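Local coordinates for protein NADPH-flavin oxidoreductase (Helicobacter pylori, PDB 2H0U) that binds flavin mononucleotide and, as a member of the nitroreductase family, probably uses NADPH or NADH to drive flavin-dependent reductions, at residues L9-Y19 and M151-P162; L46-L54 and H79-V89. All blocks are in the same frame, centred on the assembly; numbering follows the deposited sequence.

In the fold
Both contacts reach the same four-stranded antiparallel sheet, whose order is 49-54, 79-86, 186-195, 159-163. Contact 2 joins the first two of these strands, and contact 1 sets the chain after helix 3-12 against the strand at the far edge and the end of helix 131-155. Their centres lie 21 Å apart, and their nearest atoms stay about 7 Å apart without touching. In the sequence both segments of contact 2 fall between the two segments of contact 1. Both also meet the second subunit. One edge of the sheet therefore carries FMN-binding residues, while the other continues into the partner chain, so cofactor binding and dimerisation share one framework.

Contact 1. Residues L9-Y19 and M151-P162; sequences LQHQRFAAKKY and MAAAMLGIDSCP. With FMN (flavin mononucleotide), chain B.
Ala-16 N donates to Ser-160 O at 3.0 Å with an N-H...O angle of 158°, the one direct hydrogen bond between 9-19 and 151-162. Next to it the Ala-15 methyl packs on Cys-161 SG, and the same sulfur meets Lys-17 CE at 3.6 Å; beyond that carbon, Lys-17 NZ bonds FMN O2 at 3.1 Å. The phosphate is held from the same loop: Arg-13 NH1 reaches FMN O1P at 2.8 Å (164°), Arg-13 NH2 bonds O3P, and the backbone N of Ala-15 donates to FMN O2P.

Bends at chi2 (-74°) and chi3 turn the Arg-13 chain toward the phosphate, while its CG lies 3.7 Å from CE of selenomethionine Met-151. A water in the guanidinium plane connects NH1 with Phe-14 O and Ser-160 OG. Phe-14 O and Ser-160 O, two acceptors, stand 3.0 Å apart, and a second water ties Phe-14 O to Asp-159 OD1 and Ser-160 N. Asp-159 OD2 is engaged by Arg-197 N.

Farther out, Leu-9 CD2 touches Met-155 CG at 3.6 Å as well as the selenium of Met-151. The Gln-10 side chain crosses that of Met-151 at about a right angle, its amide beside the selenium while NE2 bonds Val-6 O.

Lys-204 and Arg-206 also bond FMN. The cationic surroundings should offset the phosphate charge, and Lys-17 beside O2 would probably stabilise negative charge on the reduced flavin.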
loop_
_atom_site.group_PDB
_atom_site.type_symbol
_atom_site.label_atom_id
_atom_site.label_comp_id
_atom_site.label_asym_id
_atom_site.label_seq_id
_atom_site.Cartn_x
_atom_site.Cartn_y
_atom_site.Cartn_z
ATOM N N LEU A 9 -12.146 -7.160 -12.481
ATOM C CA LEU A 9 -11.122 -7.754 -11.623
ATOM C C LEU A 9 -11.165 -7.216 -10.183
ATOM O O LEU A 9 -10.820 -7.933 -9.232
ATOM C CB LEU A 9 -9.722 -7.504 -12.220
ATOM C CG LEU A 9 -8.637 -8.416 -11.601
ATOM C CD1 LEU A 9 -8.823 -9.866 -12.002
ATOM C CD2 LEU A 9 -7.197 -7.910 -11.931
ATOM N N GLN A 10 -11.536 -5.943 -10.036
ATOM C CA GLN A 10 -11.576 -5.321 -8.730
ATOM C C GLN A 10 -12.713 -5.886 -7.890
ATOM O O GLN A 10 -12.681 -5.762 -6.668
ATOM C CB GLN A 10 -11.743 -3.791 -8.850
ATOM C CG GLN A 10 -10.730 -3.110 -9.803
ATOM C CD GLN A 10 -9.268 -3.489 -9.566
ATOM O OE1 GLN A 10 -8.775 -3.491 -8.434
ATOM N NE2 GLN A 10 -8.565 -3.834 -10.662
ATOM N N HIS A 11 -13.710 -6.495 -8.553
ATOM C CA HIS A 11 -14.829 -7.173 -7.855
ATOM C C HIS A 11 -14.483 -8.629 -7.541
ATOM O O HIS A 11 -14.870 -9.161 -6.473
ATOM C CB HIS A 11 -16.098 -7.101 -8.685
ATOM C CG HIS A 11 -16.675 -5.727 -8.777
ATOM N ND1 HIS A 11 -17.640 -5.262 -7.898
ATOM C CD2 HIS A 11 -16.430 -4.719 -9.646
ATOM C CE1 HIS A 11 -17.972 -4.027 -8.240
ATOM N NE2 HIS A 11 -17.253 -3.677 -9.293
ATOM N N GLN A 12 -13.754 -9.259 -8.469
ATOM C CA GLN A 12 -13.180 -10.591 -8.252
ATOM C C GLN A 12 -12.241 -10.640 -7.043
ATOM O O GLN A 12 -12.241 -11.611 -6.292
ATOM C CB GLN A 12 -12.469 -11.081 -9.520
ATOM C CG GLN A 12 -11.872 -12.483 -9.431
ATOM C CD GLN A 12 -11.224 -12.951 -10.742
ATOM O OE1 GLN A 12 -11.675 -12.582 -11.828
ATOM N NE2 GLN A 12 -10.187 -13.799 -10.641
ATOM N N ARG A 13 -11.421 -9.604 -6.878
ATOM C CA ARG A 13 -10.519 -9.503 -5.732
ATOM C C ARG A 13 -11.402 -9.101 -4.543
ATOM O O ARG A 13 -11.956 -8.017 -4.536
ATOM C CB ARG A 13 -9.455 -8.406 -6.001
ATOM C CG ARG A 13 -8.112 -8.537 -5.182
ATOM C CD ARG A 13 -8.238 -8.156 -3.674
ATOM N NE ARG A 13 -9.131 -7.007 -3.499
ATOM C CZ ARG A 13 -9.886 -6.767 -2.431
ATOM N NH1 ARG A 13 -9.819 -7.567 -1.376
ATOM N NH2 ARG A 13 -10.723 -5.731 -2.445
ATOM N N PHE A 14 -11.554 -9.979 -3.555
ATOM C CA PHE A 14 -12.309 -9.634 -2.362
ATOM C C PHE A 14 -11.615 -10.305 -1.192
ATOM O O PHE A 14 -10.718 -11.118 -1.379
ATOM C CB PHE A 14 -13.774 -10.107 -2.460
ATOM C CG PHE A 14 -13.953 -11.586 -2.224
ATOM C CD1 PHE A 14 -14.519 -12.067 -1.029
ATOM C CD2 PHE A 14 -13.578 -12.513 -3.219
ATOM C CE1 PHE A 14 -14.700 -13.447 -0.842
ATOM C CE2 PHE A 14 -13.717 -13.883 -3.009
ATOM C CZ PHE A 14 -14.280 -14.353 -1.841
ATOM N N ALA A 15 -12.024 -9.955 0.016
ATOM C CA ALA A 15 -11.381 -10.518 1.191
ATOM C C ALA A 15 -11.978 -11.905 1.459
ATOM O O ALA A 15 -13.039 -12.062 2.125
ATOM C CB ALA A 15 -11.526 -9.579 2.407
ATOM N N ALA A 16 -11.313 -12.923 0.904
ATOM C CA ALA A 16 -11.798 -14.291 1.045
ATOM C C ALA A 16 -11.533 -14.805 2.450
ATOM O O ALA A 16 -10.386 -14.824 2.923
ATOM C CB ALA A 16 -11.144 -15.203 -0.019
ATOM N N LYS A 17 -12.597 -15.233 3.128
ATOM C CA LYS A 17 -12.473 -15.750 4.507
ATOM C C LYS A 17 -12.587 -17.269 4.613
ATOM O O LYS A 17 -12.221 -17.846 5.656
ATOM C CB LYS A 17 -13.532 -15.141 5.446
ATOM C CG LYS A 17 -13.537 -13.600 5.659
ATOM C CD LYS A 17 -12.233 -12.871 5.327
ATOM C CE LYS A 17 -12.484 -11.350 5.295
ATOM N NZ LYS A 17 -13.361 -10.820 6.421
ATOM N N LYS A 18 -13.133 -17.909 3.579
ATOM C CA LYS A 18 -13.318 -19.358 3.532
ATOM C C LYS A 18 -12.607 -19.963 2.311
ATOM O O LYS A 18 -12.850 -19.567 1.162
ATOM C CB LYS A 18 -14.803 -19.731 3.475
ATOM C CG LYS A 18 -15.625 -19.320 4.664
ATOM C CD LYS A 18 -16.857 -20.248 4.703
ATOM C CE LYS A 18 -17.754 -20.072 5.913
ATOM N NZ LYS A 18 -18.828 -19.080 5.618
ATOM N N TYR A 19 -11.728 -20.917 2.571
ATOM C CA TYR A 19 -10.817 -21.437 1.566
ATOM C C TYR A 19 -11.033 -22.920 1.361
ATOM O O TYR A 19 -11.428 -23.646 2.288
ATOM C CB TYR A 19 -9.363 -21.182 1.984
ATOM C CG TYR A 19 -8.985 -19.722 1.894
ATOM C CD1 TYR A 19 -8.498 -19.183 0.688
ATOM C CD2 TYR A 19 -9.143 -18.873 2.989
ATOM C CE1 TYR A 19 -8.177 -17.864 0.571
ATOM C CE2 TYR A 19 -8.809 -17.530 2.880
ATOM C CZ TYR A 19 -8.341 -17.043 1.669
ATOM O OH TYR A 19 -8.021 -15.725 1.554
HETATM N N MSE A 151 -3.407 -8.344 -6.142
HETATM C CA MSE A 151 -3.973 -8.075 -7.440
HETATM C C MSE A 151 -3.473 -9.086 -8.497
HETATM O O MSE A 151 -4.245 -9.557 -9.330
HETATM C CB MSE A 151 -3.711 -6.603 -7.857
HETATM C CG MSE A 151 -4.378 -6.241 -9.187
HETATM SE SE MSE A 151 -6.295 -6.010 -8.809
HETATM C CE MSE A 151 -6.299 -5.737 -6.849
ATOM N N ALA A 152 -2.195 -9.437 -8.458
ATOM C CA ALA A 152 -1.649 -10.481 -9.331
ATOM C C ALA A 152 -2.313 -11.841 -9.081
ATOM O O ALA A 152 -2.624 -12.611 -10.038
ATOM C CB ALA A 152 -0.122 -10.557 -9.108
ATOM N N ALA A 153 -2.547 -12.139 -7.799
ATOM C CA ALA A 153 -3.227 -13.370 -7.405
ATOM C C ALA A 153 -4.610 -13.397 -8.096
ATOM O O ALA A 153 -4.988 -14.407 -8.705
ATOM C CB ALA A 153 -3.371 -13.429 -5.881
ATOM N N ALA A 154 -5.317 -12.258 -8.066
ATOM C CA ALA A 154 -6.660 -12.182 -8.719
ATOM C C ALA A 154 -6.540 -12.408 -10.229
ATOM O O ALA A 154 -7.339 -13.133 -10.823
ATOM C CB ALA A 154 -7.350 -10.855 -8.431
HETATM N N MSE A 155 -5.531 -11.832 -10.850
HETATM C CA MSE A 155 -5.281 -12.116 -12.267
HETATM C C MSE A 155 -5.107 -13.605 -12.562
HETATM O O MSE A 155 -5.563 -14.074 -13.613
HETATM C CB MSE A 155 -4.091 -11.334 -12.796
HETATM C CG MSE A 155 -4.331 -9.868 -12.925
HETATM SE SE MSE A 155 -2.648 -9.002 -13.491
HETATM C CE MSE A 155 -2.573 -9.752 -15.328
ATOM N N LEU A 156 -4.503 -14.350 -11.625
ATOM C CA LEU A 156 -4.345 -15.810 -11.765
ATOM C C LEU A 156 -5.522 -16.637 -11.274
ATOM O O LEU A 156 -5.461 -17.855 -11.330
ATOM C CB LEU A 156 -3.076 -16.302 -11.054
ATOM C CG LEU A 156 -1.742 -15.854 -11.650
ATOM C CD1 LEU A 156 -0.566 -16.220 -10.737
ATOM C CD2 LEU A 156 -1.563 -16.457 -13.069
ATOM N N GLY A 157 -6.587 -15.994 -10.802
ATOM C CA GLY A 157 -7.769 -16.713 -10.293
ATOM C C GLY A 157 -7.593 -17.235 -8.887
ATOM O O GLY A 157 -8.324 -18.147 -8.443
ATOM N N ILE A 158 -6.666 -16.609 -8.161
ATOM C CA ILE A 158 -6.297 -17.034 -6.804
ATOM C C ILE A 158 -6.863 -16.008 -5.825
ATOM O O ILE A 158 -6.878 -14.814 -6.112
ATOM C CB ILE A 158 -4.732 -17.147 -6.648
ATOM C CG1 ILE A 158 -4.205 -18.291 -7.535
ATOM C CG2 ILE A 158 -4.299 -17.399 -5.173
ATOM C CD1 ILE A 158 -2.695 -18.257 -7.742
ATOM N N ASP A 159 -7.342 -16.472 -4.682
ATOM C CA ASP A 159 -7.929 -15.552 -3.713
ATOM C C ASP A 159 -6.981 -15.167 -2.643
ATOM O O ASP A 159 -5.908 -15.742 -2.534
ATOM C CB ASP A 159 -9.197 -16.165 -3.128
ATOM C CG ASP A 159 -10.261 -16.320 -4.170
ATOM O OD1 ASP A 159 -10.962 -15.311 -4.449
ATOM O OD2 ASP A 159 -10.427 -17.453 -4.667
ATOM N N SER A 160 -7.331 -14.113 -1.893
ATOM C CA SER A 160 -6.420 -13.595 -0.856
ATOM C C SER A 160 -7.239 -12.891 0.216
ATOM O O SER A 160 -8.435 -12.600 -0.004
ATOM C CB SER A 160 -5.365 -12.643 -1.457
ATOM O OG SER A 160 -5.970 -11.453 -1.957
ATOM N N CYS A 161 -6.618 -12.636 1.360
ATOM C CA CYS A 161 -7.165 -11.764 2.378
ATOM C C CYS A 161 -6.014 -11.035 3.058
ATOM O O CYS A 161 -5.060 -11.676 3.528
ATOM C CB CYS A 161 -8.014 -12.539 3.408
ATOM S SG CYS A 161 -8.917 -11.377 4.549
ATOM N N PRO A 162 -6.074 -9.683 3.082
ATOM C CA PRO A 162 -5.080 -8.888 3.826
ATOM C C PRO A 162 -5.412 -9.065 5.301
ATOM O O PRO A 162 -6.594 -9.208 5.644
ATOM C CB PRO A 162 -5.399 -7.441 3.429
ATOM C CG PRO A 162 -6.527 -7.500 2.440
ATOM C CD PRO A 162 -7.155 -8.843 2.520
HETATM N N1 FMN B . -10.164 -9.223 7.344
HETATM C C2 FMN B . -10.146 -10.114 8.407
HETATM O O2 FMN B . -11.068 -10.911 8.526
HETATM N N3 FMN B . -9.147 -10.089 9.346
HETATM C C4 FMN B . -8.146 -9.156 9.251
HETATM O O4 FMN B . -7.178 -9.229 10.004
HETATM C C4A FMN B . -8.183 -8.223 8.190
HETATM N N5 FMN B . -7.193 -7.278 8.078
HETATM C C5A FMN B . -7.146 -6.418 6.993
HETATM C C6 FMN B . -6.081 -5.497 6.932
HETATM C C7 FMN B . -6.043 -4.620 5.836
HETATM C C7M FMN B . -4.745 -3.915 5.561
HETATM C C8 FMN B . -7.049 -4.618 4.850
HETATM C C8M FMN B . -6.816 -3.863 3.534
HETATM C C9 FMN B . -8.087 -5.532 4.936
HETATM C C9A FMN B . -8.150 -6.427 6.025
HETATM N N10 FMN B . -9.204 -7.343 6.147
HETATM C C10 FMN B . -9.186 -8.266 7.222
HETATM C "C1'" FMN B . -10.327 -7.418 5.154
HETATM C "C2'" FMN B . -11.202 -6.157 5.156
HETATM O "O2'" FMN B . -12.241 -6.342 6.088
HETATM C "C3'" FMN B . -11.763 -6.002 3.737
HETATM O "O3'" FMN B . -10.706 -5.786 2.822
HETATM C "C4'" FMN B . -12.722 -4.833 3.538
HETATM O "O4'" FMN B . -13.883 -5.088 4.310
HETATM C "C5'" FMN B . -13.124 -4.577 2.072
HETATM O "O5'" FMN B . -13.758 -5.777 1.594
HETATM P P FMN B . -13.167 -6.528 0.309
HETATM O O1P FMN B . -11.706 -6.760 0.595
HETATM O O2P FMN B . -13.932 -7.845 0.198
HETATM O O3P FMN B . -13.357 -5.687 -0.926
HETATM O O HOH W 1 -12.242 -14.337 -6.580
HETATM O O HOH W 2 -9.510 -14.601 -8.217
HETATM O O HOH W 3 -8.128 -9.821 -0.806
HETATM O O HOH W 4 -10.034 -12.945 -3.196
#

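Contact 2. Residues L46-L54 and H79-V89; sequences LEPWKMLLL and HFVIYLARKGV
Lys-50 and Leu-84 exchange two backbone hydrogen bonds, with Leu-84 N to Lys-50 O at 2.8 Å, and Leu-52 and Ile-82 repeat the pattern. Bonds from Arg-86 N to Pro-48 O and from Leu-54 N to Phe-80 O extend the ladder, which has an interstrand angle of 152°.

Leu-52, Ile-82 and Leu-84 form the tightly packed part, burying most on the face they share, with Leu-52 CD1 3.9 Å from Leu-84 CD1. On the other face Trp-49, Met-51 and Tyr-83 touch helix 131-155. There selenomethionine Met-51 lies alongside Tyr-83 and points the same way, its SE 3.8 Å from Tyr-83 CE1, an oblique Met-aromatic contact. Leu-53, its CG anti to the backbone N (chi1 180°), brings CD1 to 3.8 Å from His-79 CD2.

By contrast Lys-50 and Arg-86 are partly exposed, the extended chain of Lys-50 leading to a salt bridge with Glu-214 of the second subunit. Water mediates at both ends: one molecule joins Arg-86 NE to Glu-47 O and Trp-49 O, another joins Leu-54 O to Phe-80 N.

Residues Met-51 to Leu-54 also pair in parallel with a strand of the second subunit, the intersubunit sheet extension of the dimeric nitroreductase fold.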
loop_
_atom_site.group_PDB
_atom_site.type_symbol
_atom_site.label_atom_id
_atom_site.label_comp_id
_atom_site.label_asym_id
_atom_site.label_seq_id
_atom_site.Cartn_x
_atom_site.Cartn_y
_atom_site.Cartn_z
ATOM N N LEU A 46 14.189 1.773 -2.042
ATOM C CA LEU A 46 15.010 1.193 -0.965
ATOM C C LEU A 46 14.604 -0.241 -0.633
ATOM O O LEU A 46 15.354 -0.941 0.023
ATOM C CB LEU A 46 14.991 2.044 0.297
ATOM C CG LEU A 46 15.667 3.423 0.150
ATOM C CD1 LEU A 46 15.379 4.218 1.448
ATOM C CD2 LEU A 46 17.126 3.292 -0.146
ATOM N N GLU A 47 13.427 -0.682 -1.118
ATOM C CA GLU A 47 12.926 -2.057 -0.837
ATOM C C GLU A 47 13.099 -2.398 0.643
ATOM O O GLU A 47 13.755 -3.399 0.976
ATOM C CB GLU A 47 13.699 -3.105 -1.674
ATOM C CG GLU A 47 13.597 -2.979 -3.159
ATOM C CD GLU A 47 14.658 -3.853 -3.874
ATOM O OE1 GLU A 47 14.589 -5.096 -3.763
ATOM O OE2 GLU A 47 15.498 -3.287 -4.575
ATOM N N PRO A 48 12.501 -1.591 1.557
ATOM C CA PRO A 48 12.855 -1.752 2.958
ATOM C C PRO A 48 12.041 -2.849 3.628
ATOM O O PRO A 48 11.270 -2.584 4.579
ATOM C CB PRO A 48 12.504 -0.382 3.537
ATOM C CG PRO A 48 11.180 -0.031 2.774
ATOM C CD PRO A 48 11.500 -0.509 1.359
ATOM N N TRP A 49 12.161 -4.059 3.087
ATOM C CA TRP A 49 11.225 -5.133 3.393
ATOM C C TRP A 49 11.835 -6.529 3.354
ATOM O O TRP A 49 12.909 -6.745 2.805
ATOM C CB TRP A 49 9.993 -5.066 2.487
ATOM C CG TRP A 49 10.257 -5.038 1.007
ATOM C CD1 TRP A 49 11.101 -5.861 0.298
ATOM C CD2 TRP A 49 9.633 -4.170 0.055
ATOM N NE1 TRP A 49 11.050 -5.535 -1.044
ATOM C CE2 TRP A 49 10.170 -4.490 -1.216
ATOM C CE3 TRP A 49 8.679 -3.139 0.158
ATOM C CZ2 TRP A 49 9.741 -3.865 -2.388
ATOM C CZ3 TRP A 49 8.271 -2.471 -1.023
ATOM C CH2 TRP A 49 8.798 -2.856 -2.282
ATOM N N LYS A 50 11.119 -7.484 3.946
ATOM C CA LYS A 50 11.443 -8.887 3.739
ATOM C C LYS A 50 10.174 -9.666 4.022
ATOM O O LYS A 50 9.509 -9.410 5.036
ATOM C CB LYS A 50 12.548 -9.362 4.700
ATOM C CG LYS A 50 12.881 -10.860 4.483
ATOM C CD LYS A 50 14.173 -11.251 5.197
ATOM C CE LYS A 50 14.439 -12.753 4.938
ATOM N NZ LYS A 50 15.780 -13.212 5.429
HETATM N N MSE A 51 9.851 -10.605 3.138
HETATM C CA MSE A 51 8.645 -11.437 3.303
HETATM C C MSE A 51 8.965 -12.807 3.895
HETATM O O MSE A 51 9.942 -13.441 3.465
HETATM C CB MSE A 51 8.027 -11.666 1.917
HETATM C CG MSE A 51 7.439 -10.369 1.331
HETATM SE SE MSE A 51 6.654 -10.648 -0.426
HETATM C CE MSE A 51 8.301 -10.956 -1.401
ATOM N N LEU A 52 8.085 -13.326 4.758
ATOM C CA LEU A 52 8.217 -14.669 5.277
ATOM C C LEU A 52 7.005 -15.489 4.888
ATOM O O LEU A 52 5.871 -15.034 5.075
ATOM C CB LEU A 52 8.358 -14.686 6.834
ATOM C CG LEU A 52 9.367 -13.735 7.492
ATOM C CD1 LEU A 52 9.247 -13.701 9.014
ATOM C CD2 LEU A 52 10.821 -14.076 7.075
ATOM N N LEU A 53 7.244 -16.687 4.346
ATOM C CA LEU A 53 6.157 -17.657 4.162
ATOM C C LEU A 53 6.043 -18.552 5.403
ATOM O O LEU A 53 6.985 -19.292 5.741
ATOM C CB LEU A 53 6.366 -18.526 2.925
ATOM C CG LEU A 53 5.262 -19.580 2.669
ATOM C CD1 LEU A 53 3.949 -18.903 2.210
ATOM C CD2 LEU A 53 5.701 -20.635 1.655
ATOM N N LEU A 54 4.902 -18.467 6.075
ATOM C CA LEU A 54 4.677 -19.301 7.241
ATOM C C LEU A 54 4.147 -20.625 6.722
ATOM O O LEU A 54 2.973 -20.748 6.416
ATOM C CB LEU A 54 3.758 -18.629 8.266
ATOM C CG LEU A 54 3.707 -19.316 9.653
ATOM C CD1 LEU A 54 5.100 -19.542 10.257
ATOM C CD2 LEU A 54 2.863 -18.524 10.626
ATOM N N HIS A 79 -1.290 -20.405 1.283
ATOM C CA HIS A 79 -0.030 -19.753 1.577
ATOM C C HIS A 79 -0.235 -18.547 2.512
ATOM O O HIS A 79 -1.083 -17.678 2.282
ATOM C CB HIS A 79 0.619 -19.303 0.269
ATOM C CG HIS A 79 1.218 -20.421 -0.531
ATOM N ND1 HIS A 79 0.460 -21.392 -1.157
ATOM C CD2 HIS A 79 2.508 -20.736 -0.787
ATOM C CE1 HIS A 79 1.256 -22.240 -1.786
ATOM N NE2 HIS A 79 2.505 -21.863 -1.579
ATOM N N PHE A 80 0.560 -18.469 3.565
ATOM C CA PHE A 80 0.386 -17.399 4.507
ATOM C C PHE A 80 1.668 -16.524 4.609
ATOM O O PHE A 80 2.702 -17.033 4.991
ATOM C CB PHE A 80 0.060 -18.028 5.835
ATOM C CG PHE A 80 -0.423 -17.059 6.837
ATOM C CD1 PHE A 80 -1.773 -16.916 7.049
ATOM C CD2 PHE A 80 0.470 -16.307 7.570
ATOM C CE1 PHE A 80 -2.253 -16.032 7.983
ATOM C CE2 PHE A 80 -0.001 -15.387 8.515
ATOM C CZ PHE A 80 -1.368 -15.255 8.717
ATOM N N VAL A 81 1.579 -15.228 4.302
ATOM C CA VAL A 81 2.777 -14.358 4.193
ATOM C C VAL A 81 2.810 -13.340 5.336
ATOM O O VAL A 81 1.807 -12.721 5.631
ATOM C CB VAL A 81 2.877 -13.666 2.786
ATOM C CG1 VAL A 81 4.050 -12.678 2.693
ATOM C CG2 VAL A 81 2.973 -14.745 1.676
ATOM N N ILE A 82 3.970 -13.205 5.991
ATOM C CA ILE A 82 4.164 -12.151 6.976
ATOM C C ILE A 82 5.125 -11.157 6.344
ATOM O O ILE A 82 6.300 -11.510 6.016
ATOM C CB ILE A 82 4.755 -12.690 8.298
ATOM C CG1 ILE A 82 3.789 -13.752 8.894
ATOM C CG2 ILE A 82 5.028 -11.512 9.278
ATOM C CD1 ILE A 82 4.366 -14.618 10.119
ATOM N N TYR A 83 4.629 -9.936 6.146
ATOM C CA TYR A 83 5.438 -8.860 5.547
ATOM C C TYR A 83 6.183 -8.130 6.649
ATOM O O TYR A 83 5.557 -7.620 7.568
ATOM C CB TYR A 83 4.547 -7.854 4.801
ATOM C CG TYR A 83 3.815 -8.512 3.650
ATOM C CD1 TYR A 83 4.324 -8.418 2.331
ATOM C CD2 TYR A 83 2.617 -9.197 3.872
ATOM C CE1 TYR A 83 3.670 -9.050 1.255
ATOM C CE2 TYR A 83 1.917 -9.821 2.780
ATOM C CZ TYR A 83 2.450 -9.723 1.502
ATOM O OH TYR A 83 1.802 -10.331 0.452
ATOM N N LEU A 84 7.509 -8.129 6.569
ATOM C CA LEU A 84 8.348 -7.346 7.484
ATOM C C LEU A 84 8.805 -6.072 6.787
ATOM O O LEU A 84 8.986 -6.041 5.557
ATOM C CB LEU A 84 9.579 -8.138 7.940
ATOM C CG LEU A 84 9.419 -9.604 8.407
ATOM C CD1 LEU A 84 10.851 -10.144 8.679
ATOM C CD2 LEU A 84 8.452 -9.715 9.617
ATOM N N ALA A 85 8.946 -5.019 7.586
ATOM C CA ALA A 85 9.450 -3.721 7.146
ATOM C C ALA A 85 10.692 -3.388 7.990
ATOM O O ALA A 85 10.791 -3.772 9.186
ATOM C CB ALA A 85 8.385 -2.674 7.315
ATOM N N ARG A 86 11.696 -2.799 7.347
ATOM C CA ARG A 86 12.914 -2.473 8.076
ATOM C C ARG A 86 12.762 -1.229 8.959
ATOM O O ARG A 86 12.033 -0.276 8.630
ATOM C CB ARG A 86 14.066 -2.272 7.093
ATOM C CG ARG A 86 14.608 -3.578 6.540
ATOM C CD ARG A 86 15.809 -3.332 5.654
ATOM N NE ARG A 86 16.278 -4.583 5.048
ATOM C CZ ARG A 86 17.178 -5.390 5.597
ATOM N NH1 ARG A 86 17.686 -5.109 6.790
ATOM N NH2 ARG A 86 17.544 -6.507 4.954
ATOM N N LYS A 87 13.460 -1.265 10.078
ATOM C CA LYS A 87 13.524 -0.182 11.031
ATOM C C LYS A 87 14.739 0.684 10.751
ATOM O O LYS A 87 15.777 0.169 10.309
ATOM C CB LYS A 87 13.701 -0.795 12.426
ATOM C CG LYS A 87 12.474 -1.554 12.869
ATOM C CD LYS A 87 12.614 -2.060 14.246
ATOM C CE LYS A 87 11.245 -2.571 14.702
ATOM N NZ LYS A 87 11.314 -3.244 16.022
ATOM N N GLY A 88 14.599 1.968 11.071
ATOM C CA GLY A 88 15.712 2.944 11.084
ATOM C C GLY A 88 16.336 3.111 9.703
ATOM O O GLY A 88 17.551 3.165 9.575
ATOM N N VAL A 89 15.497 3.242 8.688
ATOM C CA VAL A 89 15.979 3.283 7.297
ATOM C C VAL A 89 16.190 4.767 6.984
ATOM O O VAL A 89 15.293 5.441 6.460
ATOM C CB VAL A 89 14.990 2.619 6.325
ATOM C CG1 VAL A 89 15.454 2.778 4.892
ATOM C CG2 VAL A 89 14.863 1.108 6.638
HETATM O O HOH W 5 15.251 -5.356 2.530
HETATM O O HOH W 6 1.778 -21.005 4.215
#